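Local atomic coordinates of Rho guanine nucleotide exchange factor 12 (Homo sapiens, PDB entry 1TXD), a protein that acts through its DH and PH domains, the part seen here, as a guanine nucleotide exchange factor for the small GTPase RhoA. Residues L224-Q228 with D251-M257; L280-L286 with S314-L319; Y177-D182 with A200-R205; L32-E36 with R173-Y177. The protein carries 1 engineered substitution. One frame throughout, in Å; residues are numbered along the deposited sequence.

Contact 1: residues L224-Q228 with D251-M257; sequences LEDYQ and DLTKRKM
Leu224 lies over residues 251-257: its CD1 is 3.3 Å from Arg255 O, and its CD2 reaches Leu252 CB at 3.9 Å and Met257 CE at 3.4 Å. Residues 224-228 are helical, near the end of helix 191-230. Opposite them the chain makes a short 3-10 turn at Leu252-Thr253 and becomes extended from Arg255 to Met257. The register sets CA of Leu224 6.1 Å from CA of Thr253, and CA of Gln228 5.9 Å from CA of Leu252. Leu224 is m,t and Gln228 t,p; the latter rotamer brings Gln228 OE1 to Leu252 N (3.2 Å, a hydrogen bond), while its NE2 is bound by Leu250 O. Thr253 CG2 packs on Gln228 CB at 3.6 Å. Tyr227, with chi1 m, meets Leu252 CD1 through its CB (3.9 Å) and Met257 CE through its CD2 (3.7 Å); Met257 SD, 5.2 Å from the Tyr227 ring centroid and at the ring edge, makes a Met-aromatic contact. Asp251 OD1 bonds Thr253 OG1 at a very short 2.5 Å. This is where the last helix of the DH domain runs into the PH domain. Apolar overlap of Leu224, Leu252 and Met257 thus combines with one hydrogen bond linking turn to helix.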
loop_
_atom_site.group_PDB
_atom_site.type_symbol
_atom_site.label_atom_id
_atom_site.label_comp_id
_atom_site.label_asym_id
_atom_site.label_seq_id
_atom_site.Cartn_x
_atom_site.Cartn_y
_atom_site.Cartn_z
ATOM N N LEU A 224 -1.352 -8.585 9.676
ATOM C CA LEU A 224 -2.061 -8.989 10.880
ATOM C C LEU A 224 -3.297 -9.752 10.609
ATOM O O LEU A 224 -3.547 -10.766 11.253
ATOM C CB LEU A 224 -2.423 -7.757 11.711
ATOM C CG LEU A 224 -1.370 -7.344 12.732
ATOM C CD1 LEU A 224 -1.920 -6.179 13.547
ATOM C CD2 LEU A 224 -1.023 -8.512 13.637
ATOM N N GLU A 225 -4.095 -9.287 9.645
ATOM C CA GLU A 225 -5.389 -9.925 9.363
ATOM C C GLU A 225 -5.170 -11.377 8.925
ATOM O O GLU A 225 -5.981 -12.286 9.172
ATOM C CB GLU A 225 -6.079 -9.125 8.247
ATOM C CG GLU A 225 -7.495 -9.496 7.990
ATOM C CD GLU A 225 -8.143 -8.501 7.030
ATOM O OE1 GLU A 225 -8.370 -7.349 7.443
ATOM O OE2 GLU A 225 -8.408 -8.874 5.872
ATOM N N ASP A 226 -4.062 -11.554 8.220
ATOM C CA ASP A 226 -3.546 -12.856 7.803
ATOM C C ASP A 226 -3.092 -13.652 9.019
ATOM O O ASP A 226 -3.421 -14.824 9.154
ATOM C CB ASP A 226 -2.337 -12.672 6.859
ATOM C CG ASP A 226 -1.940 -13.976 6.170
ATOM O OD1 ASP A 226 -2.785 -14.544 5.421
ATOM O OD2 ASP A 226 -0.810 -14.492 6.341
ATOM N N TYR A 227 -2.316 -13.016 9.901
ATOM C CA TYR A 227 -1.877 -13.712 11.103
ATOM C C TYR A 227 -3.110 -14.084 11.920
ATOM O O TYR A 227 -3.249 -15.226 12.338
ATOM C CB TYR A 227 -0.920 -12.837 11.889
ATOM C CG TYR A 227 0.390 -12.570 11.198
ATOM C CD1 TYR A 227 0.830 -13.323 10.102
ATOM C CD2 TYR A 227 1.215 -11.594 11.669
ATOM C CE1 TYR A 227 2.056 -13.048 9.472
ATOM C CE2 TYR A 227 2.433 -11.328 11.075
ATOM C CZ TYR A 227 2.859 -12.055 9.985
ATOM O OH TYR A 227 4.102 -11.737 9.443
ATOM N N GLN A 228 -4.043 -13.147 12.082
ATOM C CA GLN A 228 -5.265 -13.406 12.861
ATOM C C GLN A 228 -6.079 -14.552 12.306
ATOM O O GLN A 228 -6.817 -15.217 13.049
ATOM C CB GLN A 228 -6.164 -12.156 12.949
ATOM C CG GLN A 228 -7.482 -12.328 13.794
ATOM C CD GLN A 228 -7.224 -12.672 15.281
ATOM O OE1 GLN A 228 -6.080 -12.784 15.717
ATOM N NE2 GLN A 228 -8.295 -12.842 16.043
ATOM N N ASP A 251 -7.820 -11.216 19.622
ATOM C CA ASP A 251 -7.951 -10.558 18.339
ATOM C C ASP A 251 -6.792 -9.600 18.087
ATOM O O ASP A 251 -6.838 -8.439 18.501
ATOM C CB ASP A 251 -9.280 -9.813 18.269
ATOM C CG ASP A 251 -9.677 -9.484 16.842
ATOM O OD1 ASP A 251 -8.754 -9.365 16.004
ATOM O OD2 ASP A 251 -10.873 -9.351 16.474
ATOM N N LEU A 252 -5.773 -10.097 17.387
ATOM C CA LEU A 252 -4.621 -9.289 16.971
ATOM C C LEU A 252 -5.027 -7.996 16.253
ATOM O O LEU A 252 -4.415 -6.954 16.473
ATOM C CB LEU A 252 -3.664 -10.104 16.075
ATOM C CG LEU A 252 -3.305 -11.555 16.468
ATOM C CD1 LEU A 252 -2.503 -12.284 15.368
ATOM C CD2 LEU A 252 -2.551 -11.587 17.789
ATOM N N THR A 253 -6.080 -8.057 15.431
ATOM C CA THR A 253 -6.459 -6.931 14.561
ATOM C C THR A 253 -6.947 -5.678 15.291
ATOM O O THR A 253 -7.017 -4.600 14.692
ATOM C CB THR A 253 -7.535 -7.367 13.511
ATOM O OG1 THR A 253 -8.770 -7.682 14.161
ATOM C CG2 THR A 253 -7.144 -8.671 12.800
ATOM N N LYS A 254 -7.286 -5.803 16.575
ATOM C CA LYS A 254 -7.772 -4.646 17.343
ATOM C C LYS A 254 -6.635 -3.847 17.990
ATOM O O LYS A 254 -6.875 -2.978 18.825
ATOM C CB LYS A 254 -8.831 -5.067 18.377
ATOM C CG LYS A 254 -10.258 -5.154 17.816
ATOM C CD LYS A 254 -10.903 -3.765 17.569
ATOM C CE LYS A 254 -10.847 -3.320 16.102
ATOM N NZ LYS A 254 -11.269 -4.382 15.159
ATOM N N ARG A 255 -5.406 -4.144 17.587
ATOM C CA ARG A 255 -4.257 -3.306 17.893
ATOM C C ARG A 255 -3.260 -3.360 16.740
ATOM O O ARG A 255 -3.215 -4.333 15.994
ATOM C CB ARG A 255 -3.590 -3.776 19.194
ATOM C CG ARG A 255 -2.966 -5.185 19.148
ATOM C CD ARG A 255 -3.888 -6.295 19.648
ATOM N NE ARG A 255 -3.973 -6.298 21.106
ATOM C CZ ARG A 255 -4.755 -7.098 21.820
ATOM N NH1 ARG A 255 -5.566 -7.968 21.229
ATOM N NH2 ARG A 255 -4.736 -7.009 23.142
ATOM N N LYS A 256 -2.444 -2.326 16.607
ATOM C CA LYS A 256 -1.466 -2.282 15.524
ATOM C C LYS A 256 -0.207 -3.057 15.899
ATOM O O LYS A 256 0.175 -3.080 17.065
ATOM C CB LYS A 256 -1.141 -0.832 15.147
ATOM C CG LYS A 256 -2.259 -0.165 14.323
ATOM C CD LYS A 256 -1.823 1.169 13.709
ATOM C CE LYS A 256 -2.440 1.373 12.335
ATOM N NZ LYS A 256 -2.253 2.760 11.823
ATOM N N MET A 257 0.400 -3.712 14.904
ATOM C CA MET A 257 1.674 -4.431 15.061
ATOM C C MET A 257 2.840 -3.481 14.867
ATOM O O MET A 257 2.835 -2.666 13.945
ATOM C CB MET A 257 1.770 -5.586 14.050
ATOM C CG MET A 257 3.159 -6.259 13.865
ATOM S SD MET A 257 3.018 -7.747 12.750
ATOM C CE MET A 257 2.355 -8.849 13.834
#

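Contact 2: residues L280-L286 with S314-L319; sequences LEDILVL and SPVIKL
Leu319 and Leu284 bury the most surface, followed by Ile317 and Leu286, where strand 283-286 pairs with strand 316-318. The strands are antiparallel (165° between directions, axes 4.8 Å apart). Leu284 and Ile317 form the hydrogen-bonded pair, with Leu284 N to Ile317 O and Ile317 N to Leu284 O both 3.1 Å; Ile283-Lys318 and Val285-Val316 are the flanking non-hydrogen-bonded pairs. Leu319 (m,t) closes one end of the ladder: its N donates to Asp282 O at 3.1 Å, and its CD1 is 3.5 Å from both Leu280 O and Ile283 N. At the other end Leu286 N donates to Pro315 O at 2.8 Å. Leu284 (t,p) and Ile317 share a sheet face, CD2 to CD1 at 4.1 Å, and Leu286 CD1 packs on Ile317 CD1 at 3.7 Å. On the other face Ile283 CG2 meets Val316 CG1 at 4.0 Å. Leu284 and Leu319 also touch Ile364 of helix 354-374, the C-terminal helix that covers the beta sandwich in the PH fold.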
loop_
_atom_site.group_PDB
_atom_site.type_symbol
_atom_site.label_atom_id
_atom_site.label_comp_id
_atom_site.label_asym_id
_atom_site.label_seq_id
_atom_site.Cartn_x
_atom_site.Cartn_y
_atom_site.Cartn_z
ATOM N N LEU A 280 3.005 -6.273 19.520
ATOM C CA LEU A 280 1.874 -5.400 19.216
ATOM C C LEU A 280 1.860 -4.196 20.150
ATOM O O LEU A 280 2.733 -4.061 21.006
ATOM C CB LEU A 280 0.557 -6.177 19.338
ATOM C CG LEU A 280 0.539 -7.558 18.688
ATOM C CD1 LEU A 280 -0.873 -8.165 18.759
ATOM C CD2 LEU A 280 1.008 -7.494 17.243
ATOM N N GLU A 281 0.859 -3.327 19.993
ATOM C CA GLU A 281 0.784 -2.071 20.751
ATOM C C GLU A 281 0.920 -2.290 22.256
ATOM O O GLU A 281 1.609 -1.531 22.949
ATOM C CB GLU A 281 -0.544 -1.345 20.478
ATOM C CG GLU A 281 -0.429 -0.107 19.594
ATOM C CD GLU A 281 -1.772 0.356 19.038
ATOM O OE1 GLU A 281 -2.816 0.067 19.668
ATOM O OE2 GLU A 281 -1.789 1.009 17.968
ATOM N N ASP A 282 0.246 -3.328 22.746
ATOM C CA ASP A 282 0.034 -3.523 24.175
ATOM C C ASP A 282 0.343 -4.932 24.678
ATOM O O ASP A 282 0.282 -5.169 25.876
ATOM C CB ASP A 282 -1.409 -3.136 24.536
ATOM C CG ASP A 282 -2.451 -4.122 24.002
ATOM O OD1 ASP A 282 -2.140 -4.936 23.106
ATOM O OD2 ASP A 282 -3.622 -4.151 24.430
ATOM N N ILE A 283 0.656 -5.855 23.773
ATOM C CA ILE A 283 1.025 -7.219 24.143
ATOM C C ILE A 283 2.153 -7.750 23.272
ATOM O O ILE A 283 2.295 -7.370 22.114
ATOM C CB ILE A 283 -0.191 -8.186 24.053
ATOM C CG1 ILE A 283 -0.866 -8.125 22.670
ATOM C CG2 ILE A 283 -1.194 -7.882 25.156
ATOM C CD1 ILE A 283 -1.889 -9.230 22.423
ATOM N N LEU A 284 2.969 -8.617 23.852
ATOM C CA LEU A 284 3.875 -9.448 23.095
ATOM C C LEU A 284 3.131 -10.763 22.947
ATOM O O LEU A 284 2.435 -11.186 23.867
ATOM C CB LEU A 284 5.181 -9.625 23.859
ATOM C CG LEU A 284 6.406 -10.085 23.084
ATOM C CD1 LEU A 284 7.017 -8.931 22.328
ATOM C CD2 LEU A 284 7.435 -10.678 24.049
ATOM N N VAL A 285 3.252 -11.393 21.783
ATOM C CA VAL A 285 2.502 -12.607 21.482
ATOM C C VAL A 285 3.466 -13.673 21.031
ATOM O O VAL A 285 4.271 -13.461 20.132
ATOM C CB VAL A 285 1.441 -12.394 20.373
ATOM C CG1 VAL A 285 0.705 -13.699 20.082
ATOM C CG2 VAL A 285 0.439 -11.306 20.774
ATOM N N LEU A 286 3.356 -14.839 21.645
ATOM C CA LEU A 286 4.284 -15.916 21.396
ATOM C C LEU A 286 3.543 -16.991 20.619
ATOM O O LEU A 286 2.552 -17.534 21.102
ATOM C CB LEU A 286 4.837 -16.447 22.724
ATOM C CG LEU A 286 5.502 -15.383 23.615
ATOM C CD1 LEU A 286 6.000 -16.007 24.917
ATOM C CD2 LEU A 286 6.652 -14.684 22.910
ATOM N N SER A 314 1.710 -18.025 30.255
ATOM C CA SER A 314 0.907 -17.489 29.148
ATOM C C SER A 314 1.754 -17.142 27.912
ATOM O O SER A 314 2.844 -16.582 28.046
ATOM C CB SER A 314 0.142 -16.239 29.603
ATOM O OG SER A 314 -0.876 -15.877 28.683
ATOM N N PRO A 315 1.257 -17.463 26.711
ATOM C CA PRO A 315 1.901 -17.016 25.460
ATOM C C PRO A 315 1.604 -15.554 25.123
ATOM O O PRO A 315 2.238 -15.022 24.232
ATOM C CB PRO A 315 1.291 -17.936 24.401
ATOM C CG PRO A 315 -0.058 -18.248 24.929
ATOM C CD PRO A 315 0.048 -18.262 26.441
ATOM N N VAL A 316 0.649 -14.942 25.816
ATOM C CA VAL A 316 0.397 -13.507 25.729
ATOM C C VAL A 316 0.934 -12.834 26.983
ATOM O O VAL A 316 0.454 -13.097 28.092
ATOM C CB VAL A 316 -1.126 -13.200 25.602
ATOM C CG1 VAL A 316 -1.486 -11.771 26.083
ATOM C CG2 VAL A 316 -1.578 -13.407 24.171
ATOM N N ILE A 317 1.905 -11.947 26.788
ATOM C CA ILE A 317 2.497 -11.178 27.871
ATOM C C ILE A 317 2.044 -9.723 27.804
ATOM O O ILE A 317 2.392 -9.004 26.876
ATOM C CB ILE A 317 4.038 -11.247 27.777
ATOM C CG1 ILE A 317 4.522 -12.699 27.799
ATOM C CG2 ILE A 317 4.670 -10.441 28.896
ATOM C CD1 ILE A 317 5.802 -12.927 26.999
ATOM N N LYS A 318 1.283 -9.286 28.793
ATOM C CA LYS A 318 0.836 -7.901 28.854
ATOM C C LYS A 318 2.024 -6.960 29.077
ATOM O O LYS A 318 2.729 -7.069 30.073
ATOM C CB LYS A 318 -0.206 -7.735 29.957
ATOM C CG LYS A 318 -1.441 -8.625 29.761
ATOM C CD LYS A 318 -2.701 -7.981 30.320
ATOM C CE LYS A 318 -3.968 -8.706 29.868
ATOM N NZ LYS A 318 -5.116 -8.479 30.809
ATOM N N LEU A 319 2.250 -6.046 28.134
ATOM C CA LEU A 319 3.376 -5.104 28.205
ATOM C C LEU A 319 3.298 -4.140 29.397
ATOM O O LEU A 319 4.307 -3.549 29.791
ATOM C CB LEU A 319 3.482 -4.293 26.900
ATOM C CG LEU A 319 3.849 -5.075 25.636
ATOM C CD1 LEU A 319 3.689 -4.198 24.402
ATOM C CD2 LEU A 319 5.270 -5.629 25.717
#

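Contact 3: residues Y177-D182 with A200-R205; sequences YPLLLD and AADHCR
A proline in mid-helix marks this contact: Pro178 kinks helix 169-186, the nitrogens of residues 178 and 179 lacking bonds to the preceding turn. Helical segments 177-182 and 200-205 run antiparallel at 170°, their axes 8.3 Å apart, with CA of Pro178 5.1 Å from CA of Ala201. Small residues permit that approach. Ala201 CB meets Leu181 CB at 3.7 Å, Ala200 CB meets Leu181 CD2 at 3.7 Å, and Cys204 CB lies 4.3 Å from Pro178 CG. Leu181 is m,p; Cys204, with chi1 m, points SG at Leu181 CD2 (3.9 Å) and Tyr177 CB (3.7 Å). Leu181, Cys204 and the Tyr177 ring also touch Phe109 of helix 102-109, which places the pair in the core of the DH helical bundle. At the margin Arg205 NH2 forms an unusually short salt bridge with Asp182 OD2 (2.4 Å) and donates to Asp182 OD1 at 3.0 Å, while Arg205 NH1 pairs with Asp202 OD1 at 3.0 Å. One arginine thus balances acids from both helices beside a tight apolar centre.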
loop_
_atom_site.group_PDB
_atom_site.type_symbol
_atom_site.label_atom_id
_atom_site.label_comp_id
_atom_site.label_asym_id
_atom_site.label_seq_id
_atom_site.Cartn_x
_atom_site.Cartn_y
_atom_site.Cartn_z
ATOM N N TYR A 177 3.786 11.035 -11.839
ATOM C CA TYR A 177 3.466 12.464 -11.952
ATOM C C TYR A 177 4.613 13.398 -11.590
ATOM O O TYR A 177 4.875 14.352 -12.322
ATOM C CB TYR A 177 2.225 12.809 -11.142
ATOM C CG TYR A 177 0.962 12.303 -11.761
ATOM C CD1 TYR A 177 0.617 12.634 -13.077
ATOM C CD2 TYR A 177 0.078 11.531 -11.041
ATOM C CE1 TYR A 177 -0.578 12.200 -13.632
ATOM C CE2 TYR A 177 -1.110 11.084 -11.618
ATOM C CZ TYR A 177 -1.418 11.413 -12.878
ATOM O OH TYR A 177 -2.579 10.961 -13.429
ATOM N N PRO A 178 5.338 13.137 -10.503
ATOM C CA PRO A 178 6.402 14.058 -10.120
ATOM C C PRO A 178 7.468 14.238 -11.199
ATOM O O PRO A 178 7.951 15.355 -11.399
ATOM C CB PRO A 178 7.008 13.413 -8.881
ATOM C CG PRO A 178 5.999 12.550 -8.346
ATOM C CD PRO A 178 5.197 12.030 -9.546
ATOM N N LEU A 179 7.824 13.152 -11.875
ATOM C CA LEU A 179 8.917 13.152 -12.833
ATOM C C LEU A 179 8.447 13.851 -14.115
ATOM O O LEU A 179 9.138 14.700 -14.680
ATOM C CB LEU A 179 9.340 11.705 -13.117
ATOM C CG LEU A 179 9.545 10.768 -11.903
ATOM C CD1 LEU A 179 9.556 9.253 -12.297
ATOM C CD2 LEU A 179 10.852 11.201 -11.154
ATOM N N LEU A 180 7.242 13.524 -14.538
ATOM C CA LEU A 180 6.622 14.187 -15.679
ATOM C C LEU A 180 6.569 15.707 -15.529
ATOM O O LEU A 180 6.890 16.426 -16.471
ATOM C CB LEU A 180 5.229 13.649 -15.898
ATOM C CG LEU A 180 5.158 12.192 -16.349
ATOM C CD1 LEU A 180 3.787 11.593 -16.071
ATOM C CD2 LEU A 180 5.518 12.037 -17.828
ATOM N N LEU A 181 6.196 16.185 -14.341
ATOM C CA LEU A 181 6.099 17.614 -14.074
ATOM C C LEU A 181 7.490 18.248 -13.924
ATOM O O LEU A 181 7.705 19.348 -14.392
ATOM C CB LEU A 181 5.179 17.915 -12.863
ATOM C CG LEU A 181 3.686 18.041 -13.240
ATOM C CD1 LEU A 181 3.161 16.731 -13.656
ATOM C CD2 LEU A 181 2.795 18.538 -12.119
ATOM N N ASP A 182 8.431 17.560 -13.290
ATOM C CA ASP A 182 9.801 18.043 -13.229
ATOM C C ASP A 182 10.375 18.285 -14.635
ATOM O O ASP A 182 11.150 19.214 -14.849
ATOM C CB ASP A 182 10.712 17.033 -12.559
ATOM C CG ASP A 182 10.611 17.025 -11.059
ATOM O OD1 ASP A 182 9.983 17.907 -10.448
ATOM O OD2 ASP A 182 11.192 16.129 -10.409
ATOM N N ALA A 200 3.406 22.575 -8.531
ATOM C CA ALA A 200 2.571 21.431 -8.852
ATOM C C ALA A 200 3.340 20.120 -8.747
ATOM O O ALA A 200 2.830 19.149 -8.227
ATOM C CB ALA A 200 1.965 21.588 -10.259
ATOM N N ALA A 201 4.592 20.112 -9.195
ATOM C CA ALA A 201 5.437 18.932 -9.064
ATOM C C ALA A 201 5.615 18.551 -7.598
ATOM O O ALA A 201 5.514 17.376 -7.276
ATOM C CB ALA A 201 6.813 19.158 -9.733
ATOM N N ASP A 202 5.888 19.538 -6.725
ATOM C CA ASP A 202 6.025 19.276 -5.289
ATOM C C ASP A 202 4.729 18.784 -4.645
ATOM O O ASP A 202 4.775 17.890 -3.819
ATOM C CB ASP A 202 6.508 20.501 -4.510
ATOM C CG ASP A 202 7.942 20.824 -4.774
ATOM O OD1 ASP A 202 8.659 20.000 -5.399
ATOM O OD2 ASP A 202 8.439 21.903 -4.399
ATOM N N HIS A 203 3.598 19.378 -5.011
ATOM C CA HIS A 203 2.294 18.831 -4.631
ATOM C C HIS A 203 2.175 17.373 -5.076
ATOM O O HIS A 203 1.746 16.530 -4.290
ATOM C CB HIS A 203 1.136 19.659 -5.185
ATOM C CG HIS A 203 0.882 20.936 -4.436
ATOM N ND1 HIS A 203 0.362 20.969 -3.156
ATOM C CD2 HIS A 203 1.042 22.233 -4.805
ATOM C CE1 HIS A 203 0.243 22.227 -2.760
ATOM N NE2 HIS A 203 0.641 23.015 -3.744
ATOM N N CYS A 204 2.580 17.042 -6.303
ATOM C CA CYS A 204 2.441 15.641 -6.746
ATOM C C CYS A 204 3.262 14.749 -5.815
ATOM O O CYS A 204 2.845 13.664 -5.438
ATOM C CB CYS A 204 2.853 15.441 -8.198
ATOM S SG CYS A 204 1.650 16.039 -9.365
ATOM N N ARG A 205 4.412 15.246 -5.409
ATOM C CA ARG A 205 5.241 14.542 -4.442
ATOM C C ARG A 205 4.547 14.397 -3.102
ATOM O O ARG A 205 4.579 13.327 -2.540
ATOM C CB ARG A 205 6.598 15.235 -4.278
ATOM C CG ARG A 205 7.742 14.421 -4.863
ATOM C CD ARG A 205 9.083 15.127 -4.865
ATOM N NE ARG A 205 9.537 15.076 -6.240
ATOM C CZ ARG A 205 9.674 16.113 -7.050
ATOM N NH1 ARG A 205 9.469 17.370 -6.658
ATOM N NH2 ARG A 205 10.042 15.871 -8.274
#

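Contact 4: residues L32-E36 with R173-Y177; sequences LFYTE and RLTKY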
loop_
_atom_site.group_PDB
_atom_site.type_symbol
_atom_site.label_atom_id
_atom_site.label_comp_id
_atom_site.label_asym_id
_atom_site.label_seq_id
_atom_site.Cartn_x
_atom_site.Cartn_y
_atom_site.Cartn_z
ATOM N N LEU A 32 2.947 13.786 -20.753
ATOM C CA LEU A 32 2.057 13.808 -19.639
ATOM C C LEU A 32 0.657 13.519 -20.148
ATOM O O LEU A 32 -0.005 12.606 -19.626
ATOM C CB LEU A 32 2.090 15.148 -18.908
ATOM C CG LEU A 32 0.885 15.427 -17.998
ATOM C CD1 LEU A 32 0.798 14.467 -16.791
ATOM C CD2 LEU A 32 0.945 16.827 -17.549
ATOM N N PHE A 33 0.249 14.211 -21.206
ATOM C CA PHE A 33 -1.071 13.979 -21.753
ATOM C C PHE A 33 -1.245 12.548 -22.268
ATOM O O PHE A 33 -2.196 11.908 -21.894
ATOM C CB PHE A 33 -1.437 14.982 -22.846
ATOM C CG PHE A 33 -1.545 16.429 -22.365
ATOM C CD1 PHE A 33 -1.104 16.828 -21.104
ATOM C CD2 PHE A 33 -2.060 17.400 -23.214
ATOM C CE1 PHE A 33 -1.174 18.179 -20.706
ATOM C CE2 PHE A 33 -2.139 18.727 -22.809
ATOM C CZ PHE A 33 -1.702 19.102 -21.548
ATOM N N TYR A 34 -0.303 12.056 -23.074
ATOM C CA TYR A 34 -0.401 10.769 -23.718
ATOM C C TYR A 34 -0.461 9.593 -22.720
ATOM O O TYR A 34 -1.238 8.679 -22.917
ATOM C CB TYR A 34 0.785 10.573 -24.690
ATOM C CG TYR A 34 0.774 9.243 -25.432
ATOM C CD1 TYR A 34 0.282 9.163 -26.746
ATOM C CD2 TYR A 34 1.253 8.040 -24.822
ATOM C CE1 TYR A 34 0.255 7.935 -27.444
ATOM C CE2 TYR A 34 1.209 6.820 -25.503
ATOM C CZ TYR A 34 0.712 6.781 -26.821
ATOM O OH TYR A 34 0.666 5.609 -27.532
ATOM N N THR A 35 0.388 9.613 -21.695
ATOM C CA THR A 35 0.454 8.533 -20.732
ATOM C C THR A 35 -0.740 8.628 -19.787
ATOM O O THR A 35 -1.077 7.650 -19.174
ATOM C CB THR A 35 1.737 8.578 -19.909
ATOM O OG1 THR A 35 1.883 9.879 -19.315
ATOM C CG2 THR A 35 2.952 8.416 -20.793
ATOM N N GLU A 36 -1.373 9.806 -19.677
ATOM C CA GLU A 36 -2.663 9.897 -18.998
ATOM C C GLU A 36 -3.745 9.197 -19.791
ATOM O O GLU A 36 -4.625 8.556 -19.192
ATOM C CB GLU A 36 -3.136 11.345 -18.737
ATOM C CG GLU A 36 -4.397 11.403 -17.874
ATOM C CD GLU A 36 -4.103 11.085 -16.440
ATOM O OE1 GLU A 36 -5.036 10.712 -15.715
ATOM O OE2 GLU A 36 -2.931 11.169 -16.037
ATOM N N ARG A 173 1.207 4.837 -11.577
ATOM C CA ARG A 173 0.856 6.114 -12.160
ATOM C C ARG A 173 1.190 7.290 -11.246
ATOM O O ARG A 173 1.757 8.308 -11.664
ATOM C CB ARG A 173 -0.642 6.127 -12.581
ATOM C CG ARG A 173 -1.039 7.430 -13.305
ATOM C CD ARG A 173 -0.127 7.790 -14.483
ATOM N NE ARG A 173 -0.631 8.928 -15.258
ATOM C CZ ARG A 173 0.084 9.555 -16.198
ATOM N NH1 ARG A 173 1.237 9.083 -16.518
ATOM N NH2 ARG A 173 -0.364 10.629 -16.858
ATOM N N LEU A 174 0.868 7.134 -9.985
ATOM C CA LEU A 174 1.112 8.168 -9.035
ATOM C C LEU A 174 2.614 8.370 -8.796
ATOM O O LEU A 174 2.997 9.459 -8.473
ATOM C CB LEU A 174 0.407 7.854 -7.740
ATOM C CG LEU A 174 -0.845 8.653 -7.463
ATOM C CD1 LEU A 174 -1.936 8.237 -8.412
ATOM C CD2 LEU A 174 -1.224 8.307 -6.098
ATOM N N THR A 175 3.446 7.364 -8.980
ATOM C CA THR A 175 4.915 7.559 -8.880
ATOM C C THR A 175 5.443 8.369 -10.067
ATOM O O THR A 175 6.477 8.988 -9.956
ATOM C CB THR A 175 5.675 6.218 -8.848
ATOM O OG1 THR A 175 5.509 5.570 -10.109
ATOM C CG2 THR A 175 5.050 5.217 -7.851
ATOM N N LYS A 176 4.682 8.403 -11.174
ATOM C CA LYS A 176 5.103 9.039 -12.425
ATOM C C LYS A 176 4.841 10.555 -12.481
ATOM O O LYS A 176 5.595 11.309 -13.079
ATOM C CB LYS A 176 4.408 8.345 -13.623
ATOM C CG LYS A 176 4.832 6.886 -13.916
ATOM C CD LYS A 176 6.293 6.790 -14.312
ATOM C CE LYS A 176 6.846 5.350 -14.303
ATOM N NZ LYS A 176 6.207 4.431 -15.288
ATOM N N TYR A 177 3.786 11.035 -11.839
ATOM C CA TYR A 177 3.466 12.464 -11.952
ATOM C C TYR A 177 4.613 13.398 -11.590
ATOM O O TYR A 177 4.875 14.352 -12.322
ATOM C CB TYR A 177 2.225 12.809 -11.142
ATOM C CG TYR A 177 0.962 12.303 -11.761
ATOM C CD1 TYR A 177 0.617 12.634 -13.077
ATOM C CD2 TYR A 177 0.078 11.531 -11.041
ATOM C CE1 TYR A 177 -0.578 12.200 -13.632
ATOM C CE2 TYR A 177 -1.110 11.084 -11.618
ATOM C CZ TYR A 177 -1.418 11.413 -12.878
ATOM O OH TYR A 177 -2.579 10.961 -13.429
#
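Within the DH helical bundle, residues 32-36 of helix 20-57 face residues 173-177 of helix 169-186. The segments are antiparallel at 175°, but their axes stand 11.9 Å apart, so long side chains span the gap and bury a modest 213 Å². Leu32 opens the contact: its CD1 is 4.1 Å from CE1 at the edge of the Tyr177 ring, and its carbonyl O receives a weak hydrogen bond from Arg173 NH2 at 3.4 Å. Thr35 points toward the partner helix, and its OG1 accepts from Arg173 NH1 at 3.0 Å while also bonding to Glu31 O. The carbonyl carbon of Thr35 lies over one face of the same guanidinium. Glu36 completes the set. Its t,p side chain reaches across to form a salt bridge with Arg173, while OE1 is held by His79 of helix 72-90. Three helices are thereby joined through one buried carboxylate, and the arginine charge is met inside the bundle. A single oxygen, Glu36 OE2, takes both Arg173 NH2 at 2.7 Å and the hydroxyl proton of Tyr177 OH at 2.6 Å.

How the contacts relate
The four contacts fall into two clusters: contacts 3 and 4 lie in the DH bundle, while contact 1 sits at the DH-PH junction beside contact 2, which is within the PH domain. Contacts 3 and 4, with centres 10 Å apart, share Tyr177 on helix 169-186, and Leu180 CD1 of contact 3 packs 3.6 Å from Arg173 NH1 of contact 4. Contacts 1 and 2 lie 12 Å apart between centres and are tied by the salt bridge from Arg255 NE to Asp282 OD1 at 3.0 Å. Helix 191-230 connects the clusters, serving contact 3 and, nearer its C-terminal end, contact 1; the centres of contacts 1 and 3 are about 36 Å apart. Contacts 2 and 4 are the most distant, with centres about 45 Å apart.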